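Long-range contacts in phosphoglycerol transferase GacH (Streptococcus pyogenes MGAS5005, PDB 6DGM), which probably transfers glycerol phosphate onto the rhamnose polysaccharide of the streptococcal cell wall through its manganese-containing, sulfatase-like catalytic domain: residues 57-62 with 219-225; 168-172 with 184-188. All blocks are in the same frame, centred on the assembly; numbering follows the deposited sequence.

Contact 1 of 2, residues 57-62 with 219-225; sequences NVTVSH and EIVAEGK
Strand 58-60 pairs antiparallel with strand 222-224; the axes of these short strands approach to 4.7 Å, with 167° between their N-to-C directions, and the register runs from N57 opposite K225 to S61 opposite V221. N57, just before the strand (phi/psi -93/16), takes K225 N on its O at 2.9 Å. N57 CB and K225 CB lie 3.8 Å apart. A water receives a weak bond from N57 ND2 (3.4 Å) and donates to K225 O (2.7 Å). V58, a t rotamer, faces G224 in a non-hydrogen-bonded pair with CA atoms 4.2 Å apart. T59 and E223 then form the hydrogen-bonded pair: T59 N to E223 O is 2.8 Å and E223 N to T59 O 2.9 Å, with both side chains on the exposed face. This two-stranded antiparallel ribbon lies at the surface of the sulfatase-like (alkaline phosphatase clan) domain, apart from its central mixed sheet. On the other face, which bears V58, V60 and A222, V58 and A222 touch L235 of helix 229-257. V60, also t, pairs with A222 without hydrogen bonds (CA-CA 4.3 Å); V60 CG2 lies 4.1 Å from A222 CB and V60 CG1 4.5 Å from I220 CG2. At S61 the strand conformation ends (-68/-26): S61 N still donates to V221 O (2.9 Å), but the return bond is made by the p-rotamer hydroxyl, V221 N reaching S61 OG at 2.8 Å. H62, chi1 m, shares a hydrogen bond between H62 ND1 and S61 OG (2.9 Å), and H62 CE1 approaches E219 O to 3.2 Å.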
loop_
_atom_site.group_PDB
_atom_site.type_symbol
_atom_site.label_atom_id
_atom_site.label_comp_id
_atom_site.label_asym_id
_atom_site.label_seq_id
_atom_site.Cartn_x
_atom_site.Cartn_y
_atom_site.Cartn_z
ATOM N N ASN A 57 22.166 6.731 -11.958
ATOM C CA ASN A 57 23.346 7.581 -11.869
ATOM C C ASN A 57 23.751 7.906 -10.441
ATOM O O ASN A 57 24.572 8.807 -10.235
ATOM C CB ASN A 57 23.149 8.870 -12.665
ATOM C CG ASN A 57 23.151 8.634 -14.153
ATOM O OD1 ASN A 57 23.713 7.655 -14.641
ATOM N ND2 ASN A 57 22.538 9.546 -14.886
ATOM N N VAL A 58 23.235 7.171 -9.471
ATOM C CA VAL A 58 23.497 7.401 -8.051
ATOM C C VAL A 58 24.513 6.388 -7.560
ATOM O O VAL A 58 24.488 5.216 -7.964
ATOM C CB VAL A 58 22.180 7.280 -7.248
ATOM C CG1 VAL A 58 22.440 6.876 -5.796
ATOM C CG2 VAL A 58 21.419 8.581 -7.321
ATOM N N THR A 59 25.390 6.827 -6.660
ATOM C CA THR A 59 26.310 5.947 -5.955
ATOM C C THR A 59 26.170 6.219 -4.462
ATOM O O THR A 59 26.178 7.379 -4.040
ATOM C CB THR A 59 27.752 6.195 -6.396
ATOM O OG1 THR A 59 27.864 6.009 -7.814
ATOM C CG2 THR A 59 28.699 5.221 -5.692
ATOM N N VAL A 60 26.029 5.157 -3.676
ATOM C CA VAL A 60 25.954 5.244 -2.220
ATOM C C VAL A 60 27.127 4.458 -1.658
ATOM O O VAL A 60 27.459 3.384 -2.171
ATOM C CB VAL A 60 24.619 4.697 -1.672
ATOM C CG1 VAL A 60 24.485 5.016 -0.189
ATOM C CG2 VAL A 60 23.452 5.272 -2.437
ATOM N N SER A 61 27.773 5.004 -0.624
ATOM C CA SER A 61 28.980 4.384 -0.088
ATOM C C SER A 61 28.693 3.045 0.582
ATOM O O SER A 61 29.587 2.196 0.675
ATOM C CB SER A 61 29.633 5.321 0.934
ATOM O OG SER A 61 28.679 5.690 1.927
ATOM N N HIS A 62 27.470 2.856 1.076
ATOM C CA HIS A 62 27.084 1.638 1.761
ATOM C C HIS A 62 25.668 1.276 1.347
ATOM O O HIS A 62 24.878 2.132 0.954
ATOM C CB HIS A 62 27.073 1.822 3.287
ATOM C CG HIS A 62 28.407 2.153 3.868
ATOM N ND1 HIS A 62 29.016 3.375 3.688
ATOM C CD2 HIS A 62 29.252 1.419 4.629
ATOM C CE1 HIS A 62 30.183 3.377 4.310
ATOM N NE2 HIS A 62 30.350 2.202 4.886
ATOM N N GLU A 219 29.603 7.963 7.892
ATOM C CA GLU A 219 30.241 7.141 6.875
ATOM C C GLU A 219 29.327 6.899 5.674
ATOM O O GLU A 219 29.818 6.522 4.603
ATOM C CB GLU A 219 30.690 5.804 7.468
ATOM C CG GLU A 219 29.589 4.971 8.104
ATOM C CD GLU A 219 29.391 5.252 9.602
ATOM O OE1 GLU A 219 29.689 6.378 10.063
ATOM O OE2 GLU A 219 28.929 4.330 10.320
ATOM N N ILE A 220 28.026 7.106 5.823
ATOM C CA ILE A 220 27.112 6.967 4.691
ATOM C C ILE A 220 27.127 8.267 3.906
ATOM O O ILE A 220 26.727 9.319 4.418
ATOM C CB ILE A 220 25.690 6.619 5.153
ATOM C CG1 ILE A 220 25.659 5.234 5.787
ATOM C CG2 ILE A 220 24.709 6.702 3.974
ATOM C CD1 ILE A 220 24.343 4.915 6.400
ATOM N N VAL A 221 27.606 8.202 2.671
ATOM C CA VAL A 221 27.662 9.364 1.794
ATOM C C VAL A 221 27.167 8.913 0.428
ATOM O O VAL A 221 27.385 7.773 0.012
ATOM C CB VAL A 221 29.071 9.983 1.693
ATOM C CG1 VAL A 221 29.540 10.470 3.063
ATOM C CG2 VAL A 221 30.042 9.010 1.113
ATOM N N ALA A 222 26.486 9.813 -0.266
ATOM C CA ALA A 222 25.880 9.476 -1.543
ATOM C C ALA A 222 26.090 10.639 -2.496
ATOM O O ALA A 222 26.198 11.801 -2.087
ATOM C CB ALA A 222 24.391 9.155 -1.400
ATOM N N GLU A 223 26.194 10.310 -3.772
ATOM C CA GLU A 223 26.314 11.337 -4.789
ATOM C C GLU A 223 25.645 10.822 -6.049
ATOM O O GLU A 223 25.461 9.616 -6.231
ATOM C CB GLU A 223 27.768 11.709 -5.064
ATOM C CG GLU A 223 28.613 10.568 -5.569
ATOM C CD GLU A 223 30.061 10.964 -5.751
ATOM O OE1 GLU A 223 30.507 11.910 -5.069
ATOM O OE2 GLU A 223 30.748 10.331 -6.581
ATOM N N GLY A 224 25.261 11.759 -6.902
ATOM C CA GLY A 224 24.722 11.446 -8.204
ATOM C C GLY A 224 25.516 12.165 -9.285
ATOM O O GLY A 224 26.076 13.236 -9.052
ATOM N N LYS A 225 25.551 11.555 -10.469
ATOM C CA LYS A 225 26.274 12.130 -11.592
ATOM C C LYS A 225 25.716 13.509 -11.915
ATOM O O LYS A 225 24.508 13.676 -12.111
ATOM C CB LYS A 225 26.136 11.209 -12.811
ATOM C CG LYS A 225 26.953 11.636 -14.010
ATOM C CD LYS A 225 26.785 10.678 -15.188
ATOM C CE LYS A 225 27.513 11.196 -16.420
ATOM N NZ LYS A 225 27.558 10.189 -17.520
HETATM O O HOH W 1 22.311 12.487 -13.251
#

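Contact 2 of 2, residues 168-172 with 184-188; sequences DKFKN and TVYNN
Residues 170-171 are extended (phi/psi -73/144 and -102/150), and N172 turns to positive phi (53/59). They pass beside one turn of helix 182-192, whose residues 184-188 hold helical torsions and the backbone bond N188 N to T184 O of 3.0 Å. F170 CA lies 6.5 Å from N188 CA, and N172 CA 6.9 Å from T184 CA. The central side chain is N188 (chi1 -86°, chi2 -93°), whose amide meets the peptide groups of K171 at both ends: K171 N donates to N188 OD1 at 2.9 Å and 177°, and N188 ND2 donates to K171 O at 2.9 Å and 173°. The other proton of N188 ND2 goes to T184 O (2.8 Å), so the same amide is fixed to its own helix. F170, chi1 m, points toward the helix; N188 CG sits at its ring edge, 3.7 Å from F170 CD2, while F170 CE2 reaches V185 CG2 at 4.2 Å. M138 and P140 also touch this ring. A water bridges N172 O (3.0 Å) and T184 OG1 (2.7 Å), the latter also bonded to S181 and E174. This two-point recognition of a backbone by an asparagine amide docks the loop after strand 159-162 onto a helix flanking the central sheet of the sulfatase-like fold, with the side chain of F170 about 11 Å from the bound sn-glycerol-1-phosphate.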
loop_
_atom_site.group_PDB
_atom_site.type_symbol
_atom_site.label_atom_id
_atom_site.label_comp_id
_atom_site.label_asym_id
_atom_site.label_seq_id
_atom_site.Cartn_x
_atom_site.Cartn_y
_atom_site.Cartn_z
ATOM N N ASP A 168 -6.680 9.872 19.971
ATOM C CA ASP A 168 -5.684 8.815 20.119
ATOM C C ASP A 168 -4.285 9.354 19.853
ATOM O O ASP A 168 -4.042 9.978 18.816
ATOM C CB ASP A 168 -6.008 7.683 19.141
ATOM C CG ASP A 168 -7.447 7.201 19.269
ATOM O OD1 ASP A 168 -7.814 6.778 20.384
ATOM O OD2 ASP A 168 -8.200 7.269 18.267
ATOM N N LYS A 169 -3.362 9.096 20.793
ATOM C CA LYS A 169 -2.023 9.658 20.748
ATOM C C LYS A 169 -0.953 8.574 20.692
ATOM O O LYS A 169 -1.123 7.480 21.227
ATOM C CB LYS A 169 -1.752 10.502 22.010
ATOM C CG LYS A 169 -2.818 11.530 22.330
ATOM C CD LYS A 169 -2.972 12.565 21.218
ATOM C CE LYS A 169 -4.044 13.587 21.602
ATOM N NZ LYS A 169 -4.337 14.558 20.510
ATOM N N PHE A 170 0.158 8.902 20.034
ATOM C CA PHE A 170 1.352 8.086 20.126
ATOM C C PHE A 170 2.002 8.266 21.490
ATOM O O PHE A 170 1.995 9.362 22.063
ATOM C CB PHE A 170 2.369 8.502 19.077
ATOM C CG PHE A 170 2.013 8.136 17.679
ATOM C CD1 PHE A 170 1.279 9.002 16.890
ATOM C CD2 PHE A 170 2.433 6.937 17.134
ATOM C CE1 PHE A 170 0.955 8.682 15.592
ATOM C CE2 PHE A 170 2.117 6.603 15.830
ATOM C CZ PHE A 170 1.373 7.482 15.055
ATOM N N LYS A 171 2.566 7.188 22.005
ATOM C CA LYS A 171 3.316 7.212 23.248
ATOM C C LYS A 171 4.814 7.194 22.966
ATOM O O LYS A 171 5.272 6.652 21.952
ATOM C CB LYS A 171 2.937 6.005 24.111
ATOM C CG LYS A 171 1.493 6.044 24.589
ATOM C CD LYS A 171 1.153 4.809 25.425
ATOM C CE LYS A 171 -0.282 4.863 25.934
ATOM N NZ LYS A 171 -0.613 3.681 26.789
ATOM N N ASN A 172 5.572 7.813 23.874
ATOM C CA ASN A 172 7.031 7.790 23.831
ATOM C C ASN A 172 7.542 8.253 22.466
ATOM O O ASN A 172 8.217 7.522 21.738
ATOM C CB ASN A 172 7.559 6.390 24.138
ATOM C CG ASN A 172 6.984 5.816 25.421
ATOM O OD1 ASN A 172 6.490 4.685 25.447
ATOM N ND2 ASN A 172 7.017 6.605 26.476
ATOM N N THR A 184 9.326 4.983 16.757
ATOM C CA THR A 184 8.136 5.358 17.508
ATOM C C THR A 184 6.903 4.691 16.921
ATOM O O THR A 184 6.079 4.119 17.653
ATOM C CB THR A 184 7.955 6.870 17.503
ATOM O OG1 THR A 184 9.025 7.490 18.227
ATOM C CG2 THR A 184 6.648 7.264 18.159
ATOM N N VAL A 185 6.749 4.772 15.593
ATOM C CA VAL A 185 5.576 4.171 14.956
ATOM C C VAL A 185 5.529 2.668 15.226
ATOM O O VAL A 185 4.499 2.119 15.662
ATOM C CB VAL A 185 5.567 4.489 13.453
ATOM C CG1 VAL A 185 4.449 3.746 12.761
ATOM C CG2 VAL A 185 5.422 6.002 13.246
ATOM N N TYR A 186 6.645 1.975 14.975
ATOM C CA TYR A 186 6.672 0.525 15.137
ATOM C C TYR A 186 6.363 0.125 16.572
ATOM O O TYR A 186 5.608 -0.828 16.808
ATOM C CB TYR A 186 8.042 -0.009 14.723
ATOM C CG TYR A 186 8.376 0.084 13.246
ATOM C CD1 TYR A 186 7.391 -0.003 12.281
ATOM C CD2 TYR A 186 9.683 0.249 12.822
ATOM C CE1 TYR A 186 7.704 0.075 10.939
ATOM C CE2 TYR A 186 10.001 0.317 11.495
ATOM C CZ TYR A 186 9.002 0.222 10.553
ATOM O OH TYR A 186 9.323 0.281 9.219
ATOM N N ASN A 187 6.921 0.844 17.551
ATOM C CA ASN A 187 6.706 0.463 18.937
ATOM C C ASN A 187 5.283 0.758 19.376
ATOM O O ASN A 187 4.730 0.038 20.218
ATOM C CB ASN A 187 7.753 1.115 19.826
ATOM C CG ASN A 187 9.067 0.359 19.781
ATOM O OD1 ASN A 187 9.096 -0.828 19.429
ATOM N ND2 ASN A 187 10.144 1.018 20.152
ATOM N N ASN A 188 4.656 1.766 18.779
ATOM C CA ASN A 188 3.244 2.010 19.054
ATOM C C ASN A 188 2.351 0.943 18.420
ATOM O O ASN A 188 1.336 0.568 19.006
ATOM C CB ASN A 188 2.860 3.419 18.637
ATOM C CG ASN A 188 3.143 4.428 19.719
ATOM O OD1 ASN A 188 2.270 4.742 20.532
ATOM N ND2 ASN A 188 4.384 4.917 19.773
HETATM O O HOH W 2 10.473 6.249 20.203
#

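From the N terminus, the chain runs through strand 40-46 of the central sheet and enters contact 1 at 57-62, whose partner comes only at 219-225, 157 residues on. Within that loop lie strands 77-81, 135-139, 159-162 and 200-204, and contact 2, which closes a short loop between 168-172 and 184-188. The two therefore nest without crossing. The centres of contacts 1 and 2 stand about 32 Å apart, and the nearest atoms of contacts 1 and 2 about 16 Å. Contact 1 pairs the segment after strand 40-46 with the one between strand 200-204 and helix 229-257, forming a surface ribbon beside that helix; contact 2 ties the segment following edge strand 159-162 to helix 182-192, nearer the ligand pocket.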